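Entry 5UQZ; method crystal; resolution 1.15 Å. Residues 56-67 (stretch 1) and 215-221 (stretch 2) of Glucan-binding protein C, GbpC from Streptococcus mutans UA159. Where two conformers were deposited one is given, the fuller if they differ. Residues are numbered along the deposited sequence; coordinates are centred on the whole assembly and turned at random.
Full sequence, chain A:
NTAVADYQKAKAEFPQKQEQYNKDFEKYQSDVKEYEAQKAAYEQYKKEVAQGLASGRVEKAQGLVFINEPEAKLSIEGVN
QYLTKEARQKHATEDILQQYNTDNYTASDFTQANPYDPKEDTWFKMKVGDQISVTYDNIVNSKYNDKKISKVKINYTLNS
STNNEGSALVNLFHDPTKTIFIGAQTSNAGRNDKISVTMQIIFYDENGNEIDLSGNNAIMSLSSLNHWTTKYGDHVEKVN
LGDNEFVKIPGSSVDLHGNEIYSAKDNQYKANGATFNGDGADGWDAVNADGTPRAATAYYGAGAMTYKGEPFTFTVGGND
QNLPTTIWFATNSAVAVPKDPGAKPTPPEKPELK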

# COMPACT_ATOMS: atom_id res chain seq x y z
N GLY A 56 12.29 8.02 15.35
CA GLY A 56 11.65 7.60 16.58
C GLY A 56 10.31 8.27 16.82
O GLY A 56 9.54 7.79 17.65
N ARG A 57 10.02 9.36 16.09
CA ARG A 57 8.73 10.00 16.26
C ARG A 57 7.56 9.09 15.92
O ARG A 57 6.46 9.33 16.42
CB ARG A 57 8.68 11.26 15.38
CG ARG A 57 9.46 12.41 15.97
CD ARG A 57 9.55 13.63 15.04
NE ARG A 57 8.24 13.99 14.45
CZ ARG A 57 7.20 14.54 15.07
NH1 ARG A 57 7.33 14.93 16.35
NH2 ARG A 57 6.06 14.73 14.44
N VAL A 58 7.76 8.05 15.12
CA VAL A 58 6.64 7.13 14.84
C VAL A 58 6.05 6.59 16.14
O VAL A 58 4.83 6.48 16.30
CB VAL A 58 7.07 5.97 13.93
CG1 VAL A 58 5.95 4.95 13.79
CG2 VAL A 58 7.52 6.50 12.59
N GLU A 59 6.92 6.22 17.08
CA GLU A 59 6.49 5.76 18.39
C GLU A 59 6.30 6.92 19.37
O GLU A 59 5.30 6.99 20.09
CB GLU A 59 7.53 4.76 18.92
CG GLU A 59 7.13 4.06 20.18
CD GLU A 59 7.92 2.80 20.42
OE1 GLU A 59 8.26 2.09 19.44
OE2 GLU A 59 8.20 2.51 21.60
N LYS A 60 7.24 7.86 19.40
CA LYS A 60 7.26 8.83 20.48
C LYS A 60 6.24 9.94 20.30
O LYS A 60 5.83 10.54 21.31
CB LYS A 60 8.68 9.38 20.66
CG LYS A 60 9.68 8.32 21.15
CD LYS A 60 11.15 8.87 21.28
CE LYS A 60 11.30 9.93 22.37
NZ LYS A 60 11.12 9.31 23.71
N ALA A 61 5.92 10.30 19.06
CA ALA A 61 5.11 11.48 18.83
C ALA A 61 3.68 11.13 18.45
O ALA A 61 2.87 12.04 18.28
CB ALA A 61 5.68 12.34 17.72
N GLN A 62 3.36 9.85 18.26
CA GLN A 62 2.05 9.50 17.71
C GLN A 62 0.93 9.78 18.68
O GLN A 62 0.84 9.18 19.76
CB GLN A 62 2.03 8.02 17.32
CG GLN A 62 0.66 7.55 16.80
CD GLN A 62 0.37 8.15 15.44
OE1 GLN A 62 0.06 9.35 15.36
NE2 GLN A 62 0.46 7.32 14.37
N GLY A 63 0.03 10.68 18.31
CA GLY A 63 -1.21 10.92 19.04
C GLY A 63 -2.44 10.54 18.24
O GLY A 63 -3.55 10.68 18.77
N LEU A 64 -2.28 10.12 16.99
CA LEU A 64 -3.42 9.79 16.14
C LEU A 64 -3.66 8.28 16.22
O LEU A 64 -2.73 7.49 16.02
CB LEU A 64 -3.12 10.17 14.70
CG LEU A 64 -4.27 9.85 13.72
CD1 LEU A 64 -5.48 10.73 13.95
CD2 LEU A 64 -3.77 10.05 12.28
N VAL A 65 -4.91 7.90 16.46
CA VAL A 65 -5.37 6.53 16.31
C VAL A 65 -6.45 6.57 15.24
O VAL A 65 -7.53 7.12 15.47
CB VAL A 65 -5.90 5.95 17.65
CG1 VAL A 65 -6.36 4.52 17.43
CG2 VAL A 65 -4.82 6.06 18.74
N PHE A 66 -6.15 6.04 14.07
CA PHE A 66 -7.03 6.14 12.91
C PHE A 66 -6.67 4.96 12.02
O PHE A 66 -5.91 5.07 11.05
CB PHE A 66 -6.79 7.48 12.22
CG PHE A 66 -7.66 7.69 10.99
CD1 PHE A 66 -9.06 7.65 11.06
CD2 PHE A 66 -7.09 7.96 9.77
CE1 PHE A 66 -9.83 7.87 9.92
CE2 PHE A 66 -7.86 8.20 8.65
CZ PHE A 66 -9.21 8.16 8.74
N ILE A 67 -7.18 3.80 12.39
CA ILE A 67 -6.73 2.56 11.77
C ILE A 67 -7.83 1.66 11.29
O ILE A 67 -7.62 0.87 10.36
CB ILE A 67 -5.74 1.80 12.62
CG1 ILE A 67 -5.24 0.55 11.92
CG2 ILE A 67 -6.30 1.49 13.85
CD1 ILE A 67 -4.83 0.86 10.40
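Stretch 2 (215-221) GNNAIMS

How does stretch 2 run along stretch 1? Asn 216 and Asn 217 form a turn, Asn 216 with positive phi (65°), before the chain extends through Ile 219 to Ser 221. Both stretches advance in the same sense: Asn 217 CA lies 4.8 Å from Gly 63 CA, and Ala 218 CA 5.0 Å from Leu 64 CA. Gly 63 N donates to Asn 217 O at 2.8 Å.

Why does Gln 62 fold back? Its CA-to-CB bond points away, but chi1 t and chi2 p return the amide to stretch 2. There it reads the backbone of Ile 219 twice: Ile 219 N donates to Gln 62 OE1 (3.0 Å), and Gln 62 NE2 to Ile 219 O (2.9 Å). OE1 also accepts from Leu 64 N at 3.0 Å.

What do the asparagines offer? Asn 217, chi1 m and chi2 114°, directs ND2 to Ala 61 O at 2.9 Å. Asn 216 contributes its backbone: Arg 57, m, t, p along chi1 to chi3, brings NH2 to Asn 216 O at 2.8 Å.

Where do the apolar side chains meet? Ile 219, m and m, points toward stretch 1, its CD1 4.4 Å from Ala 61 CB and its CG2 4.4 Å from Val 58 CG2. Leu 64 CD2 packs 3.8 Å from Met 220 CG.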

# COMPACT_ATOMS: atom_id res chain seq x y z
N GLY A 215 0.18 20.41 16.81
CA GLY A 215 1.05 19.77 17.78
C GLY A 215 1.95 18.72 17.14
O GLY A 215 2.84 18.17 17.80
N ASN A 216 1.75 18.43 15.85
CA ASN A 216 2.63 17.54 15.12
C ASN A 216 2.60 16.12 15.65
O ASN A 216 3.60 15.38 15.61
CB ASN A 216 4.05 18.08 14.99
CG ASN A 216 4.13 19.27 14.07
OD1 ASN A 216 3.13 19.71 13.50
ND2 ASN A 216 5.32 19.83 13.93
N ASN A 217 1.41 15.69 16.12
CA ASN A 217 1.25 14.33 16.64
C ASN A 217 0.50 13.41 15.68
O ASN A 217 0.23 12.26 16.05
CB ASN A 217 0.56 14.35 18.00
CG ASN A 217 1.34 15.16 19.03
OD1 ASN A 217 0.88 16.21 19.51
ND2 ASN A 217 2.55 14.69 19.36
N ALA A 218 0.15 13.85 14.47
CA ALA A 218 -0.55 12.96 13.55
C ALA A 218 0.48 12.31 12.65
O ALA A 218 0.88 12.86 11.62
CB ALA A 218 -1.61 13.71 12.74
N ILE A 219 0.92 11.09 13.01
CA ILE A 219 1.88 10.38 12.18
C ILE A 219 1.08 9.43 11.30
O ILE A 219 0.32 8.59 11.80
CB ILE A 219 2.94 9.63 13.01
CG1 ILE A 219 3.53 10.52 14.13
CG2 ILE A 219 4.05 9.13 12.06
CD1 ILE A 219 4.09 11.84 13.68
N MET A 220 1.21 9.57 10.00
CA MET A 220 0.39 8.81 9.07
C MET A 220 1.26 7.99 8.13
O MET A 220 2.37 8.37 7.75
CB MET A 220 -0.51 9.75 8.29
CG MET A 220 -1.47 10.45 9.26
SD MET A 220 -2.84 11.28 8.50
CE MET A 220 -3.79 9.84 8.02
N SER A 221 0.72 6.87 7.72
CA SER A 221 1.44 5.92 6.89
C SER A 221 1.41 6.35 5.43
O SER A 221 0.42 6.88 4.93
CB SER A 221 0.79 4.55 7.02
OG SER A 221 -0.55 4.59 6.57